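Local coordinates for RabGAP/TBC protein (Chlamydomonas reinhardtii, PDB 4P17) that is of unknown function but, as a flagellar RabGAP with a TBC domain, probably acts on Rab GTPases by promoting GTP hydrolysis, at residues R31-N36 and Q298-M303; S81-K86 and L176-E181; N155-L160 and L236-L241; E205-K210 and V264-L269; Q215-A220 and N275-G280. All coordinates share one frame; numbering follows the deposited sequence.

From the N terminus, helix 27-50 opens contact 1, which closes only at helix 299-306 and so encloses the loops of all the others. Contact 2 opens next at residues 81-86 and closes on helix 169-183. Contact 3 opens inside that loop, on helix 153-164, and crosses contact 2 before closing in the loop 236-241. Contacts 4 and 5 open at helices 201-210 and 212-221, after contact 2 has closed. Both cross contact 3, and they cross each other. Contacts 2 and 5 lie at opposite sides of the chain, with centres about 39 Å apart. Contact 3 lies nearer the middle and touches contacts 1, 2 and 4, while contacts 4 and 5 pack side by side.

Contact 1 of 5, residues R31-N36 and Q298-M303; sequences RSCDVN and QRDVLM
Arg299 starts with CG in the crowded position between backbone N and carbonyl carbon (chi1 57°), then runs extended to NE, and a turn at chi4 lays the guanidinium against Cys33. The Cys33 side chain lies beside its own backbone N and points across the contact. Cys33 CB sits over one face of the guanidinium, 3.4 Å from Arg299 CZ. At the edge, Arg299 NH2 donates in plane to Asp34 OD1 at 2.9 Å, using the anti lone pair of the carboxylate. This salt bridge joins a network that reaches Arg31 through a long ion pair. Here helix 27-50 meets the start of helix 299-306; segments 31-36 and 299-303 differ in direction by 76°. Gln298 is the N-cap of helix 299-306: its OE1 accepts from Val301 N at 2.9 Å. Cys33 SG meets the same helix start, accepting from Asp300 N at 3.6 Å. On the other flank Asn36 ND2 donates to Asp300 OD2 at 2.8 Å, from above the carboxylate plane (42° out of it). Water 1 gives a proton to the same OD2 and also binds Ser32 OG and Gln298 NE2. Asp300 OD1 takes water 2, shared with Cys33 O, and forms a salt bridge to Arg248.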
# COMPACT_ATOMS: atom_id res chain seq x y z
N ARG A 31 5.45 12.84 -15.11
CA ARG A 31 4.96 14.18 -15.43
C ARG A 31 3.45 14.11 -15.75
O ARG A 31 2.66 14.90 -15.26
CB ARG A 31 5.79 14.77 -16.58
CG ARG A 31 5.32 16.07 -17.21
CD ARG A 31 4.61 17.07 -16.28
NE ARG A 31 5.31 17.37 -15.03
CZ ARG A 31 4.84 18.19 -14.10
NH1 ARG A 31 3.68 18.80 -14.25
NH2 ARG A 31 5.55 18.40 -12.99
N SER A 32 3.07 13.13 -16.57
CA SER A 32 1.67 12.91 -16.90
C SER A 32 0.84 12.73 -15.65
O SER A 32 -0.24 13.29 -15.54
CB SER A 32 1.50 11.69 -17.80
OG SER A 32 0.13 11.55 -18.21
N CYS A 33 1.33 11.95 -14.69
CA CYS A 33 0.53 11.70 -13.49
C CYS A 33 0.40 12.94 -12.66
O CYS A 33 -0.68 13.18 -12.07
CB CYS A 33 1.13 10.57 -12.68
SG CYS A 33 1.05 8.97 -13.59
N ASP A 34 1.46 13.75 -12.62
CA ASP A 34 1.42 14.99 -11.86
C ASP A 34 0.46 15.98 -12.51
O ASP A 34 -0.25 16.70 -11.81
CB ASP A 34 2.81 15.64 -11.76
CG ASP A 34 3.76 14.89 -10.82
OD1 ASP A 34 3.31 14.01 -10.05
OD2 ASP A 34 4.97 15.24 -10.84
N VAL A 35 0.45 16.03 -13.85
CA VAL A 35 -0.43 16.98 -14.53
C VAL A 35 -1.89 16.55 -14.37
O VAL A 35 -2.77 17.39 -14.19
CB VAL A 35 -0.12 17.13 -16.05
CG1 VAL A 35 1.23 17.72 -16.24
CG2 VAL A 35 -0.24 15.85 -16.77
N ASN A 36 -2.16 15.26 -14.43
CA ASN A 36 -3.51 14.80 -14.18
C ASN A 36 -3.95 15.07 -12.75
O ASN A 36 -5.09 15.39 -12.50
CB ASN A 36 -3.65 13.31 -14.49
CG ASN A 36 -3.68 13.04 -15.98
OD1 ASN A 36 -3.94 13.95 -16.76
ND2 ASN A 36 -3.44 11.80 -16.37
N GLN A 298 3.84 4.70 -13.83
CA GLN A 298 2.59 5.15 -14.43
C GLN A 298 1.44 4.77 -13.51
O GLN A 298 0.70 3.79 -13.76
CB GLN A 298 2.41 4.54 -15.83
CG GLN A 298 2.08 5.57 -16.91
CD GLN A 298 1.03 6.57 -16.49
OE1 GLN A 298 0.25 6.33 -15.56
NE2 GLN A 298 1.01 7.72 -17.15
N ARG A 299 1.28 5.52 -12.44
CA ARG A 299 0.25 5.19 -11.46
C ARG A 299 -1.18 5.44 -11.99
O ARG A 299 -2.12 4.76 -11.59
CB ARG A 299 0.49 5.97 -10.15
CG ARG A 299 0.55 7.47 -10.27
CD ARG A 299 1.11 8.06 -9.02
NE ARG A 299 0.99 9.52 -9.02
CZ ARG A 299 1.94 10.35 -9.42
NH1 ARG A 299 3.10 9.88 -9.88
NH2 ARG A 299 1.73 11.64 -9.36
N ASP A 300 -1.33 6.36 -12.94
CA ASP A 300 -2.62 6.60 -13.53
C ASP A 300 -3.08 5.37 -14.32
O ASP A 300 -4.22 4.89 -14.19
CB ASP A 300 -2.60 7.80 -14.48
CG ASP A 300 -2.58 9.15 -13.78
OD1 ASP A 300 -2.95 9.26 -12.58
OD2 ASP A 300 -2.25 10.13 -14.48
N VAL A 301 -2.18 4.85 -15.15
CA VAL A 301 -2.51 3.70 -15.97
C VAL A 301 -2.70 2.46 -15.11
O VAL A 301 -3.57 1.61 -15.40
CB VAL A 301 -1.44 3.47 -17.01
CG1 VAL A 301 -1.65 2.15 -17.76
CG2 VAL A 301 -1.42 4.67 -17.96
N LEU A 302 -1.92 2.33 -14.04
CA LEU A 302 -2.12 1.17 -13.16
C LEU A 302 -3.54 1.15 -12.62
O LEU A 302 -4.20 0.10 -12.61
CB LEU A 302 -1.13 1.15 -11.99
CG LEU A 302 -1.30 -0.09 -11.08
CD1 LEU A 302 -1.07 -1.41 -11.84
CD2 LEU A 302 -0.35 0.00 -9.89
N MET A 303 -4.01 2.27 -12.08
CA MET A 303 -5.32 2.22 -11.42
C MET A 303 -6.43 2.14 -12.47
O MET A 303 -7.43 1.43 -12.30
CB MET A 303 -5.52 3.42 -10.53
CG MET A 303 -4.51 3.52 -9.40
SD MET A 303 -4.30 1.97 -8.51
CE MET A 303 -5.85 1.73 -7.63
O HOH W 1 -1.32 9.60 -16.76
O HOH W 2 -2.42 11.38 -11.11
O HOH W 3 5.03 11.71 -10.03

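Contact 2 of 5, residues S81-K86 and L176-E181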
# COMPACT_ATOMS: atom_id res chain seq x y z
N SER A 81 -10.84 5.17 6.13
CA SER A 81 -10.40 3.86 6.65
C SER A 81 -11.17 3.51 7.91
O SER A 81 -11.14 2.39 8.36
CB SER A 81 -8.93 3.84 7.02
OG SER A 81 -8.71 4.79 8.06
N GLY A 82 -11.78 4.50 8.51
CA GLY A 82 -12.38 4.34 9.80
C GLY A 82 -11.44 4.56 10.97
O GLY A 82 -11.84 4.39 12.12
N ALA A 83 -10.19 4.93 10.70
CA ALA A 83 -9.23 5.16 11.79
C ALA A 83 -9.63 6.30 12.72
O ALA A 83 -9.31 6.26 13.92
CB ALA A 83 -7.84 5.42 11.23
N ASN A 84 -10.31 7.33 12.19
CA ASN A 84 -10.74 8.47 13.03
C ASN A 84 -11.75 8.00 14.06
O ASN A 84 -11.69 8.40 15.22
CB ASN A 84 -11.36 9.58 12.19
CG ASN A 84 -10.31 10.47 11.51
OD1 ASN A 84 -9.20 10.60 11.99
ND2 ASN A 84 -10.68 11.06 10.37
N LYS A 85 -12.65 7.13 13.62
CA LYS A 85 -13.69 6.58 14.48
C LYS A 85 -13.08 5.68 15.54
O LYS A 85 -13.52 5.67 16.67
CB LYS A 85 -14.71 5.79 13.68
CG LYS A 85 -15.52 6.59 12.68
CD LYS A 85 -16.42 5.69 11.81
CE LYS A 85 -15.62 4.84 10.82
NZ LYS A 85 -16.32 3.57 10.44
N LYS A 86 -12.04 4.92 15.17
CA LYS A 86 -11.40 4.05 16.16
C LYS A 86 -10.65 4.89 17.17
O LYS A 86 -10.75 4.62 18.37
CB LYS A 86 -10.44 3.06 15.50
CG LYS A 86 -11.11 2.16 14.49
CD LYS A 86 -10.11 1.38 13.71
CE LYS A 86 -9.54 0.24 14.56
NZ LYS A 86 -10.54 -0.81 14.85
N LEU A 176 -2.99 1.78 10.78
CA LEU A 176 -2.58 0.39 10.84
C LEU A 176 -3.69 -0.44 11.54
O LEU A 176 -4.06 -1.52 11.09
CB LEU A 176 -1.25 0.27 11.58
CG LEU A 176 -0.70 -1.15 11.73
CD1 LEU A 176 -0.35 -1.77 10.36
CD2 LEU A 176 0.51 -1.15 12.64
N ALA A 177 -4.23 0.07 12.65
CA ALA A 177 -5.32 -0.64 13.33
C ALA A 177 -6.51 -0.82 12.41
O ALA A 177 -7.06 -1.93 12.28
CB ALA A 177 -5.75 0.13 14.59
N ALA A 178 -6.93 0.25 11.75
CA ALA A 178 -8.05 0.16 10.81
C ALA A 178 -7.77 -0.89 9.73
O ALA A 178 -8.63 -1.70 9.40
CB ALA A 178 -8.34 1.51 10.20
N LEU A 179 -6.55 -0.93 9.24
CA LEU A 179 -6.18 -1.84 8.16
C LEU A 179 -6.23 -3.31 8.56
O LEU A 179 -6.85 -4.14 7.89
CB LEU A 179 -4.78 -1.46 7.68
CG LEU A 179 -4.09 -2.42 6.74
CD1 LEU A 179 -4.67 -2.24 5.33
CD2 LEU A 179 -2.60 -2.19 6.73
N VAL A 180 -5.56 -3.62 9.65
CA VAL A 180 -5.48 -4.96 10.20
C VAL A 180 -6.82 -5.41 10.73
O VAL A 180 -7.21 -6.55 10.51
CB VAL A 180 -4.46 -5.03 11.33
CG1 VAL A 180 -4.39 -6.41 11.93
CG2 VAL A 180 -3.10 -4.62 10.83
N GLU A 181 -7.51 -4.53 11.46
CA GLU A 181 -8.68 -4.99 12.18
C GLU A 181 -9.98 -4.92 11.39
O GLU A 181 -10.89 -5.72 11.64
CB GLU A 181 -8.82 -4.19 13.47
CG GLU A 181 -7.56 -4.30 14.32
CD GLU A 181 -7.46 -3.25 15.40
OE1 GLU A 181 -8.49 -2.71 15.88
OE2 GLU A 181 -6.31 -2.95 15.76
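This is a buried helix-to-turn contact in the all-helical TBC domain. The link between helices 73-80 and 83-88 packs on the side of helix 169-183. The close approach depends on small side chains. Ala83 and Ala178 have their CA atoms 5.2 Å apart, and Ala83 CB meets Ala178 CB at 4.1 Å. The Ala178 methyl also lies against the backbone of the turn, 3.5 Å from Ser81 O. Lys86 closes one side of the contact. Its chain leaves beside the backbone N and bends at chi3 and chi4, so that it lies along the small residues. Lys86 CD rests 3.8 Å from Ala178 CA, and Lys86 CE is 3.8 Å from Ala177 CB. The ammonium then makes a salt bridge, Lys86 NZ to Glu181 OE1 at 3.0 Å, coming from above the carboxylate plane. Asp182 is a second acidic partner of the same nitrogen. Glu181 OE2 is bound in turn by Tyr141 and His144, which would help to hold the carboxylate in place. An alanine in place of this lysine would remove both ion pairs and the aliphatic cover over Ala177 and Ala178, and would probably weaken the hold of helix 83-88 on helix 169-183. Ser81 OG accepts from Ala83 N at 3.0 Å, an ST turn, and also bonds to Trp77 O in the preceding helix. Gly82, with phi 86°, is where the chain leaves helical angles after helix 73-80, and it is the N-cap of helix 83-88. The ST turn and this glycine form a tight junction between two consecutive helices.

Contact 3 of 5, residues N155-L160 and L236-L241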
# COMPACT_ATOMS: atom_id res chain seq x y z
N ASN A 155 6.43 -3.80 8.75
CA ASN A 155 7.50 -2.81 8.87
C ASN A 155 7.45 -1.80 7.74
O ASN A 155 7.33 -0.60 7.97
CB ASN A 155 8.88 -3.50 8.91
CG ASN A 155 9.96 -2.58 9.43
OD1 ASN A 155 10.38 -1.64 8.75
ND2 ASN A 155 10.47 -2.88 10.60
N THR A 156 7.45 -2.27 6.49
CA THR A 156 7.48 -1.33 5.38
C THR A 156 6.12 -0.63 5.20
O THR A 156 6.05 0.52 4.78
CB THR A 156 7.95 -2.02 4.04
OG1 THR A 156 7.10 -3.12 3.73
CG2 THR A 156 9.41 -2.51 4.17
N ILE A 157 5.03 -1.30 5.56
CA ILE A 157 3.72 -0.63 5.58
C ILE A 157 3.72 0.60 6.49
O ILE A 157 3.34 1.69 6.12
CB ILE A 157 2.62 -1.61 6.03
CG1 ILE A 157 2.44 -2.72 4.99
CG2 ILE A 157 1.27 -0.89 6.21
CD1 ILE A 157 1.49 -3.80 5.37
N VAL A 158 4.19 0.45 7.72
CA VAL A 158 4.14 1.56 8.63
C VAL A 158 5.14 2.63 8.22
O VAL A 158 4.90 3.83 8.43
CB VAL A 158 4.38 1.11 10.08
CG1 VAL A 158 4.67 2.33 10.98
CG2 VAL A 158 3.22 0.34 10.55
N GLY A 159 6.24 2.21 7.60
CA GLY A 159 7.23 3.13 7.10
C GLY A 159 6.61 4.03 6.05
O GLY A 159 6.78 5.24 6.07
N LEU A 160 5.86 3.45 5.12
CA LEU A 160 5.25 4.28 4.10
C LEU A 160 4.10 5.06 4.68
O LEU A 160 3.85 6.17 4.26
CB LEU A 160 4.79 3.45 2.89
CG LEU A 160 5.40 3.82 1.54
CD1 LEU A 160 6.90 3.84 1.56
CD2 LEU A 160 4.91 2.79 0.51
N LEU A 236 1.20 -4.90 0.97
CA LEU A 236 0.36 -3.94 0.29
C LEU A 236 1.14 -3.13 -0.74
O LEU A 236 1.04 -1.91 -0.76
CB LEU A 236 -0.29 -2.97 1.27
CG LEU A 236 -0.94 -3.63 2.45
CD1 LEU A 236 -1.35 -2.55 3.45
CD2 LEU A 236 -2.12 -4.45 1.95
N PHE A 237 1.91 -3.85 -1.55
CA PHE A 237 2.80 -3.32 -2.60
C PHE A 237 3.96 -2.46 -2.12
O PHE A 237 4.71 -1.96 -2.95
CB PHE A 237 1.97 -2.53 -3.64
CG PHE A 237 0.91 -3.36 -4.33
CD1 PHE A 237 1.26 -4.36 -5.23
CD2 PHE A 237 -0.43 -3.18 -4.03
CE1 PHE A 237 0.29 -5.14 -5.83
CE2 PHE A 237 -1.41 -3.96 -4.61
CZ PHE A 237 -1.05 -4.94 -5.52
N SER A 238 4.17 -2.32 -0.81
CA SER A 238 5.07 -1.31 -0.33
C SER A 238 6.54 -1.65 -0.63
O SER A 238 7.36 -0.73 -0.70
CB SER A 238 4.90 -1.05 1.18
OG SER A 238 5.07 -2.21 2.00
N VAL A 239 6.87 -2.93 -0.82
CA VAL A 239 8.24 -3.32 -1.16
C VAL A 239 8.39 -3.65 -2.65
O VAL A 239 9.39 -4.24 -3.05
CB VAL A 239 8.72 -4.55 -0.36
CG1 VAL A 239 8.46 -4.36 1.16
CG2 VAL A 239 8.04 -5.81 -0.81
N SER A 240 7.40 -3.30 -3.46
CA SER A 240 7.33 -3.76 -4.83
C SER A 240 7.23 -2.63 -5.84
O SER A 240 7.81 -2.73 -6.92
CB SER A 240 6.14 -4.70 -4.97
OG SER A 240 6.42 -5.90 -4.28
N LEU A 241 6.50 -1.57 -5.48
CA LEU A 241 6.20 -0.49 -6.41
C LEU A 241 6.79 0.83 -5.94
O LEU A 241 7.08 0.99 -4.75
CB LEU A 241 4.69 -0.33 -6.61
CG LEU A 241 3.80 -1.54 -6.90
CD1 LEU A 241 2.35 -1.08 -7.08
CD2 LEU A 241 4.27 -2.36 -8.12
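A Schellman motif ends helix 226-234, and the loop that follows it packs on helix 153-164 deep in the TBC fold. Leu236, with positive phi, is the C-prime residue, and Phe237 N reaches back to Trp232 O. Leu236 also faces helix 153-164: its CD1 meets Ile157 CD1 at 3.6 Å, the two chains crossing obliquely. Ile157 directs CG1 beside its own backbone N, which lets its tip reach the leucine. Next to this pair, Ser238 and Thr156 meet hydroxyl to hydroxyl. Both have their oxygens in the crowded position between backbone N and carbonyl carbon, with chi1 57° in each. Thr156 OG1 donates to Ser238 OG at 2.8 Å. Ser238 OG is bound as well to Cys235 O, so the hydroxyl pair links helix 153-164 to the backbone just after helix 226-234. A valine at Thr156 would lose this hydrogen bond and would probably leave Ser238 less firmly held to helix 153-164. Leu160 continues the apolar side and also touches Val246 and Trp250 on helix 243-256. Its CD2 lies 3.9 Å from Ser238 CB. At the outer edge the CG1 methyl of Val239 comes within 3.2 Å of Thr156 OG1.

Contact 4 of 5, residues E205-K210 and V264-L269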
# COMPACT_ATOMS: atom_id res chain seq x y z
N GLU A 205 -7.63 -17.14 -10.79
CA GLU A 205 -8.83 -17.22 -11.61
C GLU A 205 -8.81 -16.11 -12.61
O GLU A 205 -9.03 -16.33 -13.81
CB GLU A 205 -10.12 -17.12 -10.77
CG GLU A 205 -11.39 -17.20 -11.61
CD GLU A 205 -11.60 -18.58 -12.24
OE1 GLU A 205 -11.11 -19.57 -11.67
OE2 GLU A 205 -12.23 -18.66 -13.32
N LEU A 206 -8.54 -14.89 -12.12
CA LEU A 206 -8.53 -13.75 -13.03
C LEU A 206 -7.50 -13.91 -14.13
O LEU A 206 -7.75 -13.49 -15.25
CB LEU A 206 -8.26 -12.46 -12.26
CG LEU A 206 -9.46 -12.02 -11.43
CD1 LEU A 206 -9.02 -10.98 -10.37
CD2 LEU A 206 -10.53 -11.46 -12.34
N ILE A 207 -6.35 -14.50 -13.82
CA ILE A 207 -5.32 -14.73 -14.84
C ILE A 207 -5.90 -15.65 -15.90
O ILE A 207 -5.78 -15.38 -17.11
CB ILE A 207 -4.03 -15.34 -14.21
CG1 ILE A 207 -3.30 -14.28 -13.37
CG2 ILE A 207 -3.04 -15.87 -15.29
CD1 ILE A 207 -2.26 -14.88 -12.45
N GLY A 208 -6.56 -16.72 -15.46
CA GLY A 208 -7.08 -17.69 -16.40
C GLY A 208 -8.20 -17.13 -17.28
O GLY A 208 -8.33 -17.46 -18.46
N THR A 209 -9.01 -16.25 -16.70
CA THR A 209 -10.13 -15.64 -17.40
C THR A 209 -9.73 -14.48 -18.31
O THR A 209 -10.12 -14.42 -19.48
CB THR A 209 -11.19 -15.14 -16.41
OG1 THR A 209 -10.63 -14.15 -15.54
CG2 THR A 209 -11.65 -16.26 -15.59
N LYS A 210 -8.92 -13.58 -17.76
CA LYS A 210 -8.55 -12.33 -18.42
C LYS A 210 -7.26 -12.39 -19.21
O LYS A 210 -7.07 -11.62 -20.15
CB LYS A 210 -8.43 -11.21 -17.38
CG LYS A 210 -9.68 -10.97 -16.57
CD LYS A 210 -9.95 -9.49 -16.38
CE LYS A 210 -11.02 -9.23 -15.35
NZ LYS A 210 -11.00 -7.80 -14.92
N VAL A 264 -5.47 -4.76 -8.47
CA VAL A 264 -4.23 -4.10 -8.87
C VAL A 264 -3.20 -5.18 -9.31
O VAL A 264 -2.43 -4.99 -10.24
CB VAL A 264 -3.69 -3.21 -7.74
CG1 VAL A 264 -2.29 -2.68 -8.07
CG2 VAL A 264 -4.62 -2.05 -7.54
N ALA A 265 -3.17 -6.29 -8.61
CA ALA A 265 -2.27 -7.37 -8.97
C ALA A 265 -2.55 -7.85 -10.40
O ALA A 265 -1.61 -8.03 -11.20
CB ALA A 265 -2.43 -8.48 -7.98
N LEU A 266 -3.82 -8.03 -10.74
CA LEU A 266 -4.18 -8.47 -12.09
C LEU A 266 -3.74 -7.41 -13.10
O LEU A 266 -3.22 -7.74 -14.17
CB LEU A 266 -5.69 -8.71 -12.24
CG LEU A 266 -6.01 -9.18 -13.67
CD1 LEU A 266 -5.51 -10.62 -13.86
CD2 LEU A 266 -7.46 -9.06 -13.96
N ALA A 267 -3.95 -6.13 -12.75
CA ALA A 267 -3.59 -5.04 -13.66
C ALA A 267 -2.09 -5.07 -13.94
O ALA A 267 -1.67 -4.85 -15.06
CB ALA A 267 -4.01 -3.69 -13.08
N MET A 268 -1.28 -5.34 -12.93
CA MET A 268 0.16 -5.47 -13.14
C MET A 268 0.50 -6.56 -14.12
O MET A 268 1.38 -6.40 -14.95
CB MET A 268 0.86 -5.76 -11.82
CG MET A 268 0.87 -4.63 -10.89
SD MET A 268 1.98 -3.31 -11.38
CE MET A 268 3.56 -4.14 -11.50
N LEU A 269 -0.20 -7.69 -14.01
CA LEU A 269 0.05 -8.81 -14.90
C LEU A 269 -0.43 -8.49 -16.32
O LEU A 269 0.20 -8.93 -17.29
CB LEU A 269 -0.60 -10.06 -14.36
CG LEU A 269 -0.10 -10.50 -12.98
CD1 LEU A 269 -0.79 -11.76 -12.45
CD2 LEU A 269 1.41 -10.72 -13.00
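Helices 201-210 and 259-271 of the TBC domain pack together here through apolar side chains, with no hydrogen bond between the two segments. The axes of the segments 205-210 and 264-269 pass 10.3 Å apart and cross at -44°. Leu266 carries most of the contact. Its CG is anti to the backbone N (chi1 -180°), which sends the forked end to helix 201-210. The two branches have their closest partners one turn apart. Leu266 CD1 lies 3.7 Å from Leu206 CB, while Leu266 CD2 meets Lys210 CD at 3.5 Å, tighter than usual for two carbons. Lys210 uses its aliphatic part: the chain bends at chi2 and runs across the leucine branch at about a right angle. The pair joins two helices of an all-helical domain with three others between them in the chain, and Leu211, just beyond helix 201-210, also touches Leu266. On the deeper side Ile207 and Leu269 meet tip to tip. Ile207 CD1 is 3.4 Å from Leu269 CD1, another close carbon pair. With CG1 beside its backbone N, Ile207 swings its end nearer. Ile207 also touches Phe218 on helix 212-221, and Leu269 touches Leu214 there and Trp232.

Contact 5 of 5, residues Q215-A220 and N275-G280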
# COMPACT_ATOMS: atom_id res chain seq x y z
N GLN A 215 -1.78 -17.60 -18.48
CA GLN A 215 -2.00 -18.80 -17.65
C GLN A 215 -1.32 -20.02 -18.27
O GLN A 215 -0.67 -20.81 -17.58
CB GLN A 215 -3.50 -19.05 -17.46
CG GLN A 215 -3.81 -20.00 -16.30
CD GLN A 215 -3.49 -19.45 -14.91
OE1 GLN A 215 -2.36 -19.06 -14.63
NE2 GLN A 215 -4.49 -19.47 -14.01
N GLN A 216 -1.45 -20.17 -19.58
CA GLN A 216 -0.81 -21.25 -20.31
C GLN A 216 0.70 -21.19 -20.10
O GLN A 216 1.39 -22.20 -19.92
CB GLN A 216 -1.13 -21.15 -21.80
N HIS A 217 1.19 -19.97 -20.11
CA HIS A 217 2.60 -19.68 -19.97
C HIS A 217 3.06 -19.99 -18.56
O HIS A 217 4.08 -20.62 -18.37
CB HIS A 217 2.87 -18.23 -20.34
CG HIS A 217 4.32 -17.86 -20.25
ND1 HIS A 217 5.30 -18.52 -20.95
CD2 HIS A 217 4.95 -16.92 -19.51
CE1 HIS A 217 6.48 -18.00 -20.65
NE2 HIS A 217 6.29 -17.03 -19.77
N PHE A 218 2.30 -19.58 -17.55
CA PHE A 218 2.68 -19.91 -16.19
C PHE A 218 2.66 -21.42 -15.96
O PHE A 218 3.52 -21.94 -15.25
CB PHE A 218 1.77 -19.24 -15.16
CG PHE A 218 2.03 -17.77 -14.97
CD1 PHE A 218 3.11 -17.14 -15.58
CD2 PHE A 218 1.16 -17.02 -14.18
CE1 PHE A 218 3.34 -15.78 -15.39
CE2 PHE A 218 1.38 -15.65 -13.98
CZ PHE A 218 2.47 -15.03 -14.59
N GLN A 219 1.67 -22.11 -16.51
CA GLN A 219 1.65 -23.57 -16.43
C GLN A 219 2.87 -24.21 -17.10
O GLN A 219 3.52 -25.07 -16.50
CB GLN A 219 0.40 -24.14 -17.09
N ALA A 220 3.16 -23.81 -18.33
CA ALA A 220 4.30 -24.37 -19.05
C ALA A 220 5.63 -24.22 -18.31
O ALA A 220 6.50 -25.11 -18.40
CB ALA A 220 4.42 -23.74 -20.42
N ASN A 275 5.66 -8.75 -21.86
CA ASN A 275 7.00 -8.95 -21.29
C ASN A 275 7.22 -10.36 -20.71
O ASN A 275 8.27 -11.00 -20.96
CB ASN A 275 7.25 -7.92 -20.20
CG ASN A 275 6.97 -6.49 -20.66
OD1 ASN A 275 5.82 -6.11 -20.94
ND2 ASN A 275 8.02 -5.70 -20.74
N MET A 276 6.24 -10.83 -19.94
CA MET A 276 6.34 -12.12 -19.28
C MET A 276 6.28 -13.29 -20.27
O MET A 276 6.91 -14.33 -20.05
CB MET A 276 5.22 -12.28 -18.24
CG MET A 276 5.59 -11.69 -16.89
SD MET A 276 4.25 -11.77 -15.68
CE MET A 276 3.12 -10.62 -16.42
N LEU A 277 5.55 -13.13 -21.37
CA LEU A 277 5.31 -14.28 -22.25
C LEU A 277 6.58 -14.70 -22.96
O LEU A 277 6.68 -15.84 -23.43
CB LEU A 277 4.22 -13.98 -23.27
CG LEU A 277 2.79 -13.93 -22.75
CD1 LEU A 277 1.89 -13.42 -23.85
CD2 LEU A 277 2.32 -15.30 -22.25
N ARG A 278 7.55 -13.79 -23.05
CA ARG A 278 8.81 -14.10 -23.72
C ARG A 278 9.84 -14.73 -22.79
O ARG A 278 10.92 -15.07 -23.22
CB ARG A 278 9.39 -12.83 -24.33
CG ARG A 278 8.53 -12.20 -25.41
CD ARG A 278 9.11 -10.87 -25.88
NE ARG A 278 9.30 -9.94 -24.77
CZ ARG A 278 10.41 -9.85 -24.03
NH1 ARG A 278 11.45 -10.62 -24.29
NH2 ARG A 278 10.47 -8.98 -23.04
N VAL A 279 9.50 -14.93 -21.51
CA VAL A 279 10.46 -15.47 -20.55
C VAL A 279 10.13 -16.92 -20.28
O VAL A 279 9.06 -17.23 -19.82
CB VAL A 279 10.45 -14.68 -19.22
CG1 VAL A 279 11.42 -15.30 -18.22
CG2 VAL A 279 10.82 -13.23 -19.47
N GLY A 280 11.10 -17.80 -20.53
CA GLY A 280 10.85 -19.22 -20.52
C GLY A 280 11.26 -19.93 -19.25
O GLY A 280 11.30 -21.16 -19.22
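Residues 215-220 are fully helical, while 275-280 begins in a helix and continues as loop. The backbones come nearest at His217 and Leu277, whose CA atoms are 6.5 Å apart. A backbone bond from Val279 N to Met276 O, 3.0 Å, closes the turn as the chain leaves the helix. The contact joins helix 212-221 of the all-helical TBC domain to this helix end, far from the centre of the chain. His217 is the main side chain. Its CG is anti to the backbone N (chi1 -179°), so the ring stands out from its helix and reaches the turn. Leu277 CA lies over a face of that ring in a CH-pi contact, 3.9 Å from its centroid and 18° off the normal. The carbonyl oxygen of Leu277 lies over the same face, nearer the rim. The isobutyl group of Leu277 turns back toward the base of the histidine, where Leu277 CD2 meets His217 CB at 3.5 Å. Leu285 on helix 282-294 touches both His217 and Phe218. Deeper in, Phe218 and Met276 form a Met-aromatic contact. Phe218 keeps CG beside its backbone N, and its ring also meets that of Phe223. Met276 bends at chi3 and brings its sulfur to the edge of the Phe218 ring, near its plane, with SD 5.1 Å from the ring centroid and 3.9 Å from Phe218 CZ.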